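Local coordinates for uncharacterized conserved protein (Sinorhizobium meliloti, PDB 4EZB) that is of unknown function but may act as an oxidoreductase, with an N-terminal domain built like a Rossmann-type nucleotide-binding fold, at residues V82-A86 and S106-S112; D89-V95 and A115-N121; T100-A104 and T127-A131; V143-M148 and P159-A163. All coordinates share one frame; numbering follows the deposited sequence.

The four contacts show how one alpha/beta domain is assembled around a single mixed sheet. Interactions 1, 2 and 3 alternate along the chain and close before interaction 4 opens. Strands 90-93 and 116-119 pair in interaction 2, centred about 11 Å from the centres of interactions 1 and 3. Helix 100-107, connecting those strands, serves both neighbours: its first turn packs in interaction 3, its later part in interaction 1. Interaction 4, centred about 10 Å from interaction 2, continues the sheet through strand 141-147 and reverses at strand 159-163. K128 ties interaction 3 to D119 and the G145 carbonyl, so helix layer and sheet of the Rossmann-type domain are joined into one unit.

Interaction 1 (V82-A86 and S106-S112); sequences VAGIA and SAAPHLS
V82 and A107 bring the two backbones together at one end, CA to CA 6.4 Å, and at the other end A86 CA lies only 3.3 Å from H110 O in a CA-H...O contact. The 3-10 turn V82-I85 thus lies over the end region of helix 100-107 and the chain leading to strand 116-119. No direct hydrogen bond joins the two segments, but S112 N donates to a water that also sits 3.1 Å from I85 O.

H110 supplies the flat surface of the contact. Its CG stands beside the backbone N (chi1 -58°), which lifts the ring toward the turn, and A83 CB sits over one face in a CH-pi contact, 3.7 Å from the centroid. V82 CG1 approaches H110 CE1 at 3.7 Å, oblique to the ring. A weak bond from ND1 to S106 O may help to hold the ring's rotation. With an alanine here, the A83 methyl would probably lose its aromatic platform and a gap would open beneath V82.

Deeper in, I85 reaches down with its CD1, touching A107 CB at 3.5 Å and L111 CD1 at a tight 3.4 Å. Outside the two segments, A28 meets I85 and F117 meets both A107 and L111, so this apolar group joins the core against the sheet.

The contact belongs to the connections of a Rossmann-type alpha/beta fold: it packs the turn entering strand 90-93 against the connection entering strand 116-119, at the N-terminal ends of these parallel strands.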
loop_
_atom_site.group_PDB
_atom_site.type_symbol
_atom_site.label_atom_id
_atom_site.label_comp_id
_atom_site.label_asym_id
_atom_site.label_seq_id
_atom_site.Cartn_x
_atom_site.Cartn_y
_atom_site.Cartn_z
ATOM N N VAL A 82 -0.014 -37.111 27.453
ATOM C CA VAL A 82 -0.599 -36.844 26.135
ATOM C C VAL A 82 -1.620 -37.930 25.713
ATOM O O VAL A 82 -2.595 -37.635 25.010
ATOM C CB VAL A 82 0.474 -36.556 25.048
ATOM C CG1 VAL A 82 1.291 -37.801 24.699
ATOM C CG2 VAL A 82 -0.182 -35.967 23.807
ATOM N N ALA A 83 -1.420 -39.162 26.193
ATOM C CA ALA A 83 -2.301 -40.283 25.855
ATOM C C ALA A 83 -3.702 -40.154 26.429
ATOM O O ALA A 83 -4.611 -40.881 26.025
ATOM C CB ALA A 83 -1.677 -41.602 26.256
ATOM N N GLY A 84 -3.882 -39.214 27.352
ATOM C CA GLY A 84 -5.213 -38.905 27.874
ATOM C C GLY A 84 -6.124 -38.178 26.890
ATOM O O GLY A 84 -7.249 -37.821 27.227
ATOM N N ILE A 85 -5.650 -37.941 25.672
ATOM C CA ILE A 85 -6.473 -37.268 24.670
ATOM C C ILE A 85 -7.274 -38.283 23.869
ATOM O O ILE A 85 -8.110 -37.906 23.052
ATOM C CB ILE A 85 -5.653 -36.385 23.690
ATOM C CG1 ILE A 85 -4.707 -37.248 22.839
ATOM C CG2 ILE A 85 -4.992 -35.209 24.424
ATOM C CD1 ILE A 85 -3.746 -36.472 21.961
ATOM N N ALA A 86 -7.011 -39.565 24.093
ATOM C CA ALA A 86 -7.729 -40.620 23.401
ATOM C C ALA A 86 -9.239 -40.499 23.608
ATOM O O ALA A 86 -10.022 -41.013 22.811
ATOM C CB ALA A 86 -7.223 -41.987 23.841
ATOM N N SER A 106 3.342 -36.021 18.941
ATOM C CA SER A 106 2.975 -36.696 20.213
ATOM C C SER A 106 1.547 -37.174 20.219
ATOM O O SER A 106 1.230 -38.272 20.717
ATOM C CB SER A 106 3.090 -35.736 21.398
ATOM O OG SER A 106 4.409 -35.282 21.579
ATOM N N ALA A 107 0.668 -36.315 19.714
ATOM C CA ALA A 107 -0.741 -36.584 19.747
ATOM C C ALA A 107 -1.126 -37.672 18.759
ATOM O O ALA A 107 -1.999 -38.483 19.028
ATOM C CB ALA A 107 -1.505 -35.295 19.475
ATOM N N ALA A 108 -0.449 -37.708 17.619
ATOM C CA ALA A 108 -0.882 -38.534 16.484
ATOM C C ALA A 108 -1.254 -39.978 16.858
ATOM O O ALA A 108 -2.336 -40.447 16.480
ATOM C CB ALA A 108 0.142 -38.485 15.342
ATOM N N PRO A 109 -0.393 -40.682 17.629
ATOM C CA PRO A 109 -0.749 -42.081 17.926
ATOM C C PRO A 109 -1.942 -42.216 18.843
ATOM O O PRO A 109 -2.537 -43.280 18.888
ATOM C CB PRO A 109 0.496 -42.633 18.640
ATOM C CG PRO A 109 1.579 -41.613 18.414
ATOM C CD PRO A 109 0.858 -40.303 18.315
ATOM N N HIS A 110 -2.319 -41.160 19.548
ATOM C CA HIS A 110 -3.327 -41.310 20.598
ATOM C C HIS A 110 -4.733 -40.936 20.200
ATOM O O HIS A 110 -5.689 -41.265 20.901
ATOM C CB HIS A 110 -2.906 -40.574 21.868
ATOM C CG HIS A 110 -1.597 -41.044 22.394
ATOM N ND1 HIS A 110 -0.475 -40.246 22.418
ATOM C CD2 HIS A 110 -1.209 -42.259 22.843
ATOM C CE1 HIS A 110 0.541 -40.936 22.900
ATOM N NE2 HIS A 110 0.121 -42.159 23.165
ATOM N N LEU A 111 -4.856 -40.257 19.072
ATOM C CA LEU A 111 -6.157 -39.861 18.574
ATOM C C LEU A 111 -6.928 -41.073 18.104
ATOM O O LEU A 111 -6.368 -41.964 17.465
ATOM C CB LEU A 111 -6.001 -38.848 17.423
ATOM C CG LEU A 111 -5.855 -37.350 17.736
ATOM C CD1 LEU A 111 -4.768 -37.114 18.750
ATOM C CD2 LEU A 111 -5.493 -36.586 16.479
ATOM N N SER A 112 -8.212 -41.103 18.434
ATOM C CA SER A 112 -9.147 -42.037 17.829
ATOM C C SER A 112 -9.380 -41.663 16.375
ATOM O O SER A 112 -9.163 -40.511 15.984
ATOM C CB SER A 112 -10.480 -41.982 18.558
ATOM O OG SER A 112 -11.536 -42.170 17.630
HETATM O O HOH W 1 -9.139 -38.961 20.291
#

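Interaction 2 (D89-V95 and A115-N121); sequences DVVLSLV and AVFIDLN
V91 pairs with F117, and V90, L92 and S93 with V116, I118 and D119, in the parallel register of a beta-alpha-beta unit of the Rossmann-type sheet, the strands inclined by 20°. Four near-straight backbone bonds run from V116 N to D89 O through to S93 N to I118 O.

On one face, I118 CD1 is flanked by V90 CG1 at 3.8 Å and by L92 CD2, whose side chain lies alongside it. On the other, the F117 ring has V91 CG1 near CD1 and S93 CB at 3.6 Å from CZ, both oblique.

Just past the strand ends, the N121 amide bridges the two segments, CG beside the backbone N (chi1 -59°) turning it back to strand 90-93. Its OD1 accepts a bond from V95 N in the carbonyl plane at 2.7 Å, while ND2 gives weak bonds to S93 OG and D119. Were N121 replaced by an alanine, V95 N would probably lose this acceptor, leaving the turn after strand 90-93 freer to shift.

D119 OD2 accepts from N121 N, an Asx turn, and forms a salt bridge with K128 NZ. A water in the plane of the F117 ring, at its edge, accepts from S93 OG and donates to D119 OD1, each at 2.8 Å.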
loop_
_atom_site.group_PDB
_atom_site.type_symbol
_atom_site.label_atom_id
_atom_site.label_comp_id
_atom_site.label_asym_id
_atom_site.label_seq_id
_atom_site.Cartn_x
_atom_site.Cartn_y
_atom_site.Cartn_z
ATOM N N ASP A 89 -13.115 -35.864 21.385
ATOM C CA ASP A 89 -13.629 -35.736 20.016
ATOM C C ASP A 89 -12.876 -34.639 19.266
ATOM O O ASP A 89 -12.664 -34.737 18.055
ATOM C CB ASP A 89 -15.120 -35.381 20.007
ATOM C CG ASP A 89 -15.945 -36.307 20.878
ATOM O OD1 ASP A 89 -16.141 -37.490 20.495
ATOM O OD2 ASP A 89 -16.381 -35.839 21.957
ATOM N N VAL A 90 -12.500 -33.589 19.991
ATOM C CA VAL A 90 -11.803 -32.449 19.427
ATOM C C VAL A 90 -10.617 -32.087 20.300
ATOM O O VAL A 90 -10.774 -31.787 21.476
ATOM C CB VAL A 90 -12.733 -31.237 19.342
ATOM C CG1 VAL A 90 -11.981 -30.043 18.793
ATOM C CG2 VAL A 90 -13.959 -31.566 18.477
ATOM N N VAL A 91 -9.436 -32.111 19.709
ATOM C CA VAL A 91 -8.237 -31.675 20.373
ATOM C C VAL A 91 -7.791 -30.296 19.857
ATOM O O VAL A 91 -7.597 -30.110 18.635
ATOM C CB VAL A 91 -7.116 -32.721 20.189
ATOM C CG1 VAL A 91 -5.860 -32.304 20.955
ATOM C CG2 VAL A 91 -7.598 -34.092 20.663
ATOM N N LEU A 92 -7.655 -29.335 20.775
ATOM C CA LEU A 92 -7.212 -27.977 20.448
ATOM C C LEU A 92 -5.712 -27.794 20.806
ATOM O O LEU A 92 -5.316 -27.922 21.971
ATOM C CB LEU A 92 -8.052 -26.934 21.184
ATOM C CG LEU A 92 -9.576 -26.866 20.931
ATOM C CD1 LEU A 92 -10.166 -25.583 21.508
ATOM C CD2 LEU A 92 -9.958 -26.950 19.455
ATOM N N SER A 93 -4.884 -27.492 19.813
ATOM C CA SER A 93 -3.436 -27.334 20.065
ATOM C C SER A 93 -3.091 -25.862 20.196
ATOM O O SER A 93 -3.098 -25.147 19.225
ATOM C CB SER A 93 -2.603 -27.963 18.942
ATOM O OG SER A 93 -1.219 -27.986 19.298
ATOM N N LEU A 94 -2.812 -25.414 21.410
ATOM C CA LEU A 94 -2.382 -24.028 21.644
ATOM C C LEU A 94 -1.084 -24.115 22.436
ATOM O O LEU A 94 -1.089 -24.299 23.653
ATOM C CB LEU A 94 -3.423 -23.254 22.436
ATOM C CG LEU A 94 -4.707 -22.816 21.730
ATOM C CD1 LEU A 94 -5.914 -22.915 22.667
ATOM C CD2 LEU A 94 -4.534 -21.387 21.205
ATOM N N VAL A 95 0.030 -24.056 21.726
ATOM C CA VAL A 95 1.341 -24.224 22.343
ATOM C C VAL A 95 2.233 -23.128 21.778
ATOM O O VAL A 95 1.785 -22.328 20.929
ATOM C CB VAL A 95 1.927 -25.641 22.109
ATOM C CG1 VAL A 95 1.148 -26.679 22.903
ATOM C CG2 VAL A 95 1.973 -26.015 20.628
ATOM N N ALA A 115 -11.641 -38.660 15.841
ATOM C CA ALA A 115 -11.238 -37.406 16.475
ATOM C C ALA A 115 -10.669 -36.387 15.483
ATOM O O ALA A 115 -10.061 -36.753 14.485
ATOM C CB ALA A 115 -10.235 -37.677 17.576
ATOM N N VAL A 116 -10.877 -35.109 15.783
ATOM C CA VAL A 116 -10.305 -34.021 14.999
ATOM C C VAL A 116 -9.279 -33.245 15.852
ATOM O O VAL A 116 -9.592 -32.818 16.953
ATOM C CB VAL A 116 -11.412 -33.077 14.468
ATOM C CG1 VAL A 116 -10.804 -31.985 13.604
ATOM C CG2 VAL A 116 -12.457 -33.851 13.668
ATOM N N PHE A 117 -8.049 -33.138 15.357
ATOM C CA PHE A 117 -6.997 -32.301 15.935
ATOM C C PHE A 117 -7.082 -30.962 15.212
ATOM O O PHE A 117 -6.942 -30.922 13.972
ATOM C CB PHE A 117 -5.660 -32.969 15.628
ATOM C CG PHE A 117 -4.463 -32.327 16.292
ATOM C CD1 PHE A 117 -4.054 -32.735 17.563
ATOM C CD2 PHE A 117 -3.717 -31.363 15.618
ATOM C CE1 PHE A 117 -2.921 -32.176 18.166
ATOM C CE2 PHE A 117 -2.590 -30.799 16.199
ATOM C CZ PHE A 117 -2.190 -31.209 17.483
ATOM N N ILE A 118 -7.367 -29.883 15.947
ATOM C CA ILE A 118 -7.396 -28.561 15.356
ATOM C C ILE A 118 -6.160 -27.806 15.811
ATOM O O ILE A 118 -5.929 -27.596 17.007
ATOM C CB ILE A 118 -8.666 -27.741 15.729
ATOM C CG1 ILE A 118 -9.953 -28.529 15.493
ATOM C CG2 ILE A 118 -8.713 -26.438 14.937
ATOM C CD1 ILE A 118 -11.202 -27.749 15.879
ATOM N N ASP A 119 -5.336 -27.412 14.860
ATOM C CA ASP A 119 -4.102 -26.746 15.210
ATOM C C ASP A 119 -4.380 -25.267 15.241
ATOM O O ASP A 119 -4.655 -24.687 14.208
ATOM C CB ASP A 119 -3.020 -27.052 14.186
ATOM C CG ASP A 119 -1.666 -26.530 14.618
ATOM O OD1 ASP A 119 -0.804 -27.384 14.979
ATOM O OD2 ASP A 119 -1.475 -25.274 14.620
ATOM N N LEU A 120 -4.307 -24.648 16.410
ATOM C CA LEU A 120 -4.593 -23.211 16.487
ATOM C C LEU A 120 -3.368 -22.326 16.675
ATOM O O LEU A 120 -3.506 -21.146 17.034
ATOM C CB LEU A 120 -5.589 -22.916 17.618
ATOM C CG LEU A 120 -6.875 -23.705 17.550
ATOM C CD1 LEU A 120 -7.607 -23.583 18.885
ATOM C CD2 LEU A 120 -7.710 -23.213 16.374
ATOM N N ASN A 121 -2.187 -22.870 16.455
ATOM C CA ASN A 121 -0.945 -22.141 16.648
ATOM C C ASN A 121 -0.605 -21.036 15.651
ATOM O O ASN A 121 -1.018 -21.090 14.524
ATOM C CB ASN A 121 0.181 -23.125 16.774
ATOM C CG ASN A 121 -0.034 -24.069 17.912
ATOM O OD1 ASN A 121 -0.180 -23.654 19.035
ATOM N ND2 ASN A 121 -0.115 -25.331 17.619
HETATM O O HOH W 2 0.274 -28.910 17.109
#

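Interaction 3 (T100-A104 and T127-A131); sequences TKAVA and TKALA
T100 opens the contact with its methyl: with CG2 anti to the backbone N, the carbon points across to T127 CG2 and A131 CB, 4.1 Å from each. Its hydroxyl is bonded to G97 O in the loop just before the helix, so the meeting with helix 125-136 is purely apolar at this position.

K101 follows at the outer margin. The aliphatic part of its chain lies side by side with L130, CD 3.7 Å from L130 CB, and CG reaches T127 CG2 from across at about a right angle. A bend at chi3 (-79°) then turns CE and the ammonium aside, where NZ has a weak 3.4 Å bond to a water that also hydrogen-bonds T127 OG1.

A104, one turn beyond T100, returns to the inner side. Its CB rests 3.7 Å from A131 O and 4.0 Å from A131 CB; A131 also touches F142 of strand 141-147.

The segments T100-A104 and T127-A131 run nearly parallel, 14° apart, their axes 9.0 Å from each other on one side of the sheet. Small methyl groups on the sheet side permit the approach, with no direct hydrogen bond between the segments; the lysine's hydrocarbon shields the outer margin while its ammonium group has a weak bond to water.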
loop_
_atom_site.group_PDB
_atom_site.type_symbol
_atom_site.label_atom_id
_atom_site.label_comp_id
_atom_site.label_asym_id
_atom_site.label_seq_id
_atom_site.Cartn_x
_atom_site.Cartn_y
_atom_site.Cartn_z
ATOM N N THR A 100 4.897 -26.569 17.728
ATOM C CA THR A 100 3.777 -27.054 16.898
ATOM C C THR A 100 3.885 -28.522 16.398
ATOM O O THR A 100 3.016 -29.355 16.675
ATOM C CB THR A 100 3.483 -26.077 15.730
ATOM O OG1 THR A 100 3.086 -24.810 16.262
ATOM C CG2 THR A 100 2.338 -26.579 14.861
ATOM N N LYS A 101 4.947 -28.811 15.666
ATOM C CA LYS A 101 5.174 -30.127 15.033
ATOM C C LYS A 101 5.363 -31.220 16.071
ATOM O O LYS A 101 4.691 -32.264 16.027
ATOM C CB LYS A 101 6.398 -30.071 14.103
ATOM C CG LYS A 101 6.201 -29.235 12.838
ATOM C CD LYS A 101 7.454 -29.213 11.957
ATOM C CE LYS A 101 8.502 -28.238 12.479
ATOM N NZ LYS A 101 9.794 -28.300 11.738
ATOM N N ALA A 102 6.251 -30.959 17.027
ATOM C CA ALA A 102 6.470 -31.848 18.173
ATOM C C ALA A 102 5.151 -32.253 18.825
ATOM O O ALA A 102 4.870 -33.437 18.961
ATOM C CB ALA A 102 7.395 -31.191 19.189
ATOM N N VAL A 103 4.336 -31.261 19.194
ATOM C CA VAL A 103 3.008 -31.509 19.751
ATOM C C VAL A 103 2.199 -32.430 18.844
ATOM O O VAL A 103 1.728 -33.491 19.286
ATOM C CB VAL A 103 2.272 -30.182 20.027
ATOM C CG1 VAL A 103 0.788 -30.407 20.254
ATOM C CG2 VAL A 103 2.900 -29.516 21.244
ATOM N N ALA A 104 2.086 -32.054 17.570
ATOM C CA ALA A 104 1.357 -32.846 16.621
ATOM C C ALA A 104 1.826 -34.299 16.602
ATOM O O ALA A 104 1.013 -35.228 16.602
ATOM C CB ALA A 104 1.460 -32.217 15.237
ATOM N N THR A 127 4.346 -24.919 8.141
ATOM C CA THR A 127 4.322 -25.626 9.427
ATOM C C THR A 127 2.990 -26.335 9.678
ATOM O O THR A 127 2.966 -27.464 10.167
ATOM C CB THR A 127 4.598 -24.667 10.605
ATOM O OG1 THR A 127 5.735 -23.860 10.294
ATOM C CG2 THR A 127 4.899 -25.446 11.882
ATOM N N LYS A 128 1.887 -25.683 9.338
ATOM C CA LYS A 128 0.576 -26.325 9.451
ATOM C C LYS A 128 0.561 -27.630 8.662
ATOM O O LYS A 128 -0.025 -28.618 9.113
ATOM C CB LYS A 128 -0.545 -25.440 8.902
ATOM C CG LYS A 128 -0.829 -24.154 9.666
ATOM C CD LYS A 128 -1.231 -24.361 11.129
ATOM C CE LYS A 128 -1.922 -23.093 11.613
ATOM N NZ LYS A 128 -2.414 -23.263 13.003
ATOM N N ALA A 129 1.176 -27.605 7.472
ATOM C CA ALA A 129 1.224 -28.772 6.605
ATOM C C ALA A 129 2.031 -29.896 7.240
ATOM O O ALA A 129 1.688 -31.062 7.091
ATOM C CB ALA A 129 1.769 -28.418 5.223
ATOM N N LEU A 130 3.086 -29.545 7.962
ATOM C CA LEU A 130 3.892 -30.559 8.644
ATOM C C LEU A 130 3.138 -31.145 9.850
ATOM O O LEU A 130 3.203 -32.357 10.087
ATOM C CB LEU A 130 5.279 -30.010 9.019
ATOM C CG LEU A 130 6.178 -29.644 7.827
ATOM C CD1 LEU A 130 7.239 -28.635 8.230
ATOM C CD2 LEU A 130 6.850 -30.869 7.207
ATOM N N ALA A 131 2.385 -30.300 10.569
ATOM C CA ALA A 131 1.540 -30.734 11.681
ATOM C C ALA A 131 0.500 -31.715 11.165
ATOM O O ALA A 131 0.248 -32.753 11.774
ATOM C CB ALA A 131 0.860 -29.523 12.344
HETATM O O HOH W 3 8.268 -25.776 10.111
#

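Interaction 4 (V143-M148 and P159-A163); sequences VEGAVM and PILVA
G145 and V162 face each other at the middle of a beta hairpin, CA to CA 4.2 Å, where strand 141-147 and strand 159-163 run antiparallel. Strand 159-163, followed in the sheet by the parallel strand 180-185, runs opposite to the six strands of the Rossmann-type part.

Backbone hydrogen bonds hold the pair. E144 and A163 exchange two, as do A146 and L161, with A146 N to L161 O the shortest at 2.7 Å; M148 N to P159 O carries the pairing one step past the strand. Between them, CA-H...O contacts fill in, G145 CA approaching L161 O at 3.0 Å.

Apolar packing differs on the two faces. On the face of V147 and I160 the side chains lie alongside, pointing the same way, while V143 CG1, anti to its own N (chi1 166°), reaches V162 CB at 3.6 Å. On the other, M148, a selenomethionine, folds over L161: its CG is 3.8 Å from L161 CG, and bends at chi2 and chi3 bring SE to 3.9 Å from L161 CD1. A191 and L194 of helix 190-218 also pack on L161.

The E144 carboxylate finds its polar partners outside the hairpin: OE1 accepts from S192 N and OE2 from A191 N, both of helix 190-218. Within the hairpin, E144 OE2 lies 3.5 Å from the methyl carbon A163 CB.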
loop_
_atom_site.group_PDB
_atom_site.type_symbol
_atom_site.label_atom_id
_atom_site.label_comp_id
_atom_site.label_asym_id
_atom_site.label_seq_id
_atom_site.Cartn_x
_atom_site.Cartn_y
_atom_site.Cartn_z
ATOM N N VAL A 143 -7.603 -30.496 11.320
ATOM C CA VAL A 143 -8.229 -29.300 10.760
ATOM C C VAL A 143 -7.274 -28.159 11.081
ATOM O O VAL A 143 -6.773 -28.050 12.184
ATOM C CB VAL A 143 -9.648 -29.014 11.322
ATOM C CG1 VAL A 143 -10.102 -27.607 10.977
ATOM C CG2 VAL A 143 -10.674 -30.020 10.777
ATOM N N GLU A 144 -7.015 -27.298 10.124
ATOM C CA GLU A 144 -6.118 -26.196 10.430
ATOM C C GLU A 144 -6.902 -24.971 10.881
ATOM O O GLU A 144 -7.805 -24.539 10.182
ATOM C CB GLU A 144 -5.298 -25.872 9.187
ATOM C CG GLU A 144 -4.505 -24.588 9.377
ATOM C CD GLU A 144 -4.678 -23.617 8.246
ATOM O OE1 GLU A 144 -3.907 -22.649 8.209
ATOM O OE2 GLU A 144 -5.559 -23.817 7.395
ATOM N N GLY A 145 -6.563 -24.403 12.036
ATOM C CA GLY A 145 -7.213 -23.164 12.467
ATOM C C GLY A 145 -6.277 -21.973 12.564
ATOM O O GLY A 145 -5.037 -22.118 12.659
ATOM N N ALA A 146 -6.865 -20.784 12.558
ATOM C CA ALA A 146 -6.103 -19.563 12.739
ATOM C C ALA A 146 -6.927 -18.584 13.552
ATOM O O ALA A 146 -8.061 -18.247 13.195
ATOM C CB ALA A 146 -5.701 -18.975 11.398
ATOM N N VAL A 147 -6.352 -18.151 14.661
ATOM C CA VAL A 147 -7.049 -17.309 15.621
ATOM C C VAL A 147 -6.894 -15.879 15.147
ATOM O O VAL A 147 -5.786 -15.459 14.842
ATOM C CB VAL A 147 -6.487 -17.516 17.017
ATOM C CG1 VAL A 147 -7.292 -16.721 18.050
ATOM C CG2 VAL A 147 -6.480 -19.016 17.334
HETATM N N MSE A 148 -8.016 -15.158 15.047
HETATM C CA MSE A 148 -8.043 -13.879 14.314
HETATM C C MSE A 148 -7.932 -12.654 15.182
HETATM O O MSE A 148 -7.831 -11.531 14.676
HETATM C CB MSE A 148 -9.335 -13.736 13.499
HETATM C CG MSE A 148 -9.447 -14.773 12.385
HETATM SE SE MSE A 148 -7.815 -14.766 11.266
HETATM C CE MSE A 148 -7.916 -12.886 10.657
ATOM N N PRO A 159 -12.752 -14.948 17.163
ATOM C CA PRO A 159 -12.893 -15.415 15.775
ATOM C C PRO A 159 -11.768 -16.395 15.416
ATOM O O PRO A 159 -10.574 -16.066 15.536
ATOM C CB PRO A 159 -12.796 -14.123 14.942
ATOM C CG PRO A 159 -12.132 -13.114 15.843
ATOM C CD PRO A 159 -12.551 -13.484 17.246
ATOM N N ILE A 160 -12.166 -17.609 15.029
ATOM C CA ILE A 160 -11.229 -18.619 14.520
ATOM C C ILE A 160 -11.608 -18.979 13.083
ATOM O O ILE A 160 -12.775 -19.205 12.791
ATOM C CB ILE A 160 -11.191 -19.859 15.442
ATOM C CG1 ILE A 160 -10.573 -19.470 16.786
ATOM C CG2 ILE A 160 -10.393 -20.993 14.801
ATOM C CD1 ILE A 160 -10.726 -20.479 17.913
ATOM N N LEU A 161 -10.627 -18.967 12.176
ATOM C CA LEU A 161 -10.814 -19.541 10.854
ATOM C C LEU A 161 -10.311 -20.989 10.842
ATOM O O LEU A 161 -9.265 -21.287 11.428
ATOM C CB LEU A 161 -10.084 -18.701 9.810
ATOM C CG LEU A 161 -10.531 -17.211 9.679
ATOM C CD1 LEU A 161 -9.862 -16.521 8.495
ATOM C CD2 LEU A 161 -12.050 -17.052 9.583
ATOM N N VAL A 162 -11.048 -21.873 10.179
ATOM C CA VAL A 162 -10.648 -23.285 10.017
ATOM C C VAL A 162 -10.694 -23.745 8.546
ATOM O O VAL A 162 -11.510 -23.265 7.742
ATOM C CB VAL A 162 -11.448 -24.223 10.962
ATOM C CG1 VAL A 162 -10.976 -24.050 12.398
ATOM C CG2 VAL A 162 -12.948 -23.935 10.896
ATOM N N ALA A 163 -9.797 -24.651 8.176
ATOM C CA ALA A 163 -9.758 -25.197 6.824
ATOM C C ALA A 163 -9.414 -26.683 6.890
ATOM O O ALA A 163 -8.537 -27.078 7.658
ATOM C CB ALA A 163 -8.690 -24.477 6.014
#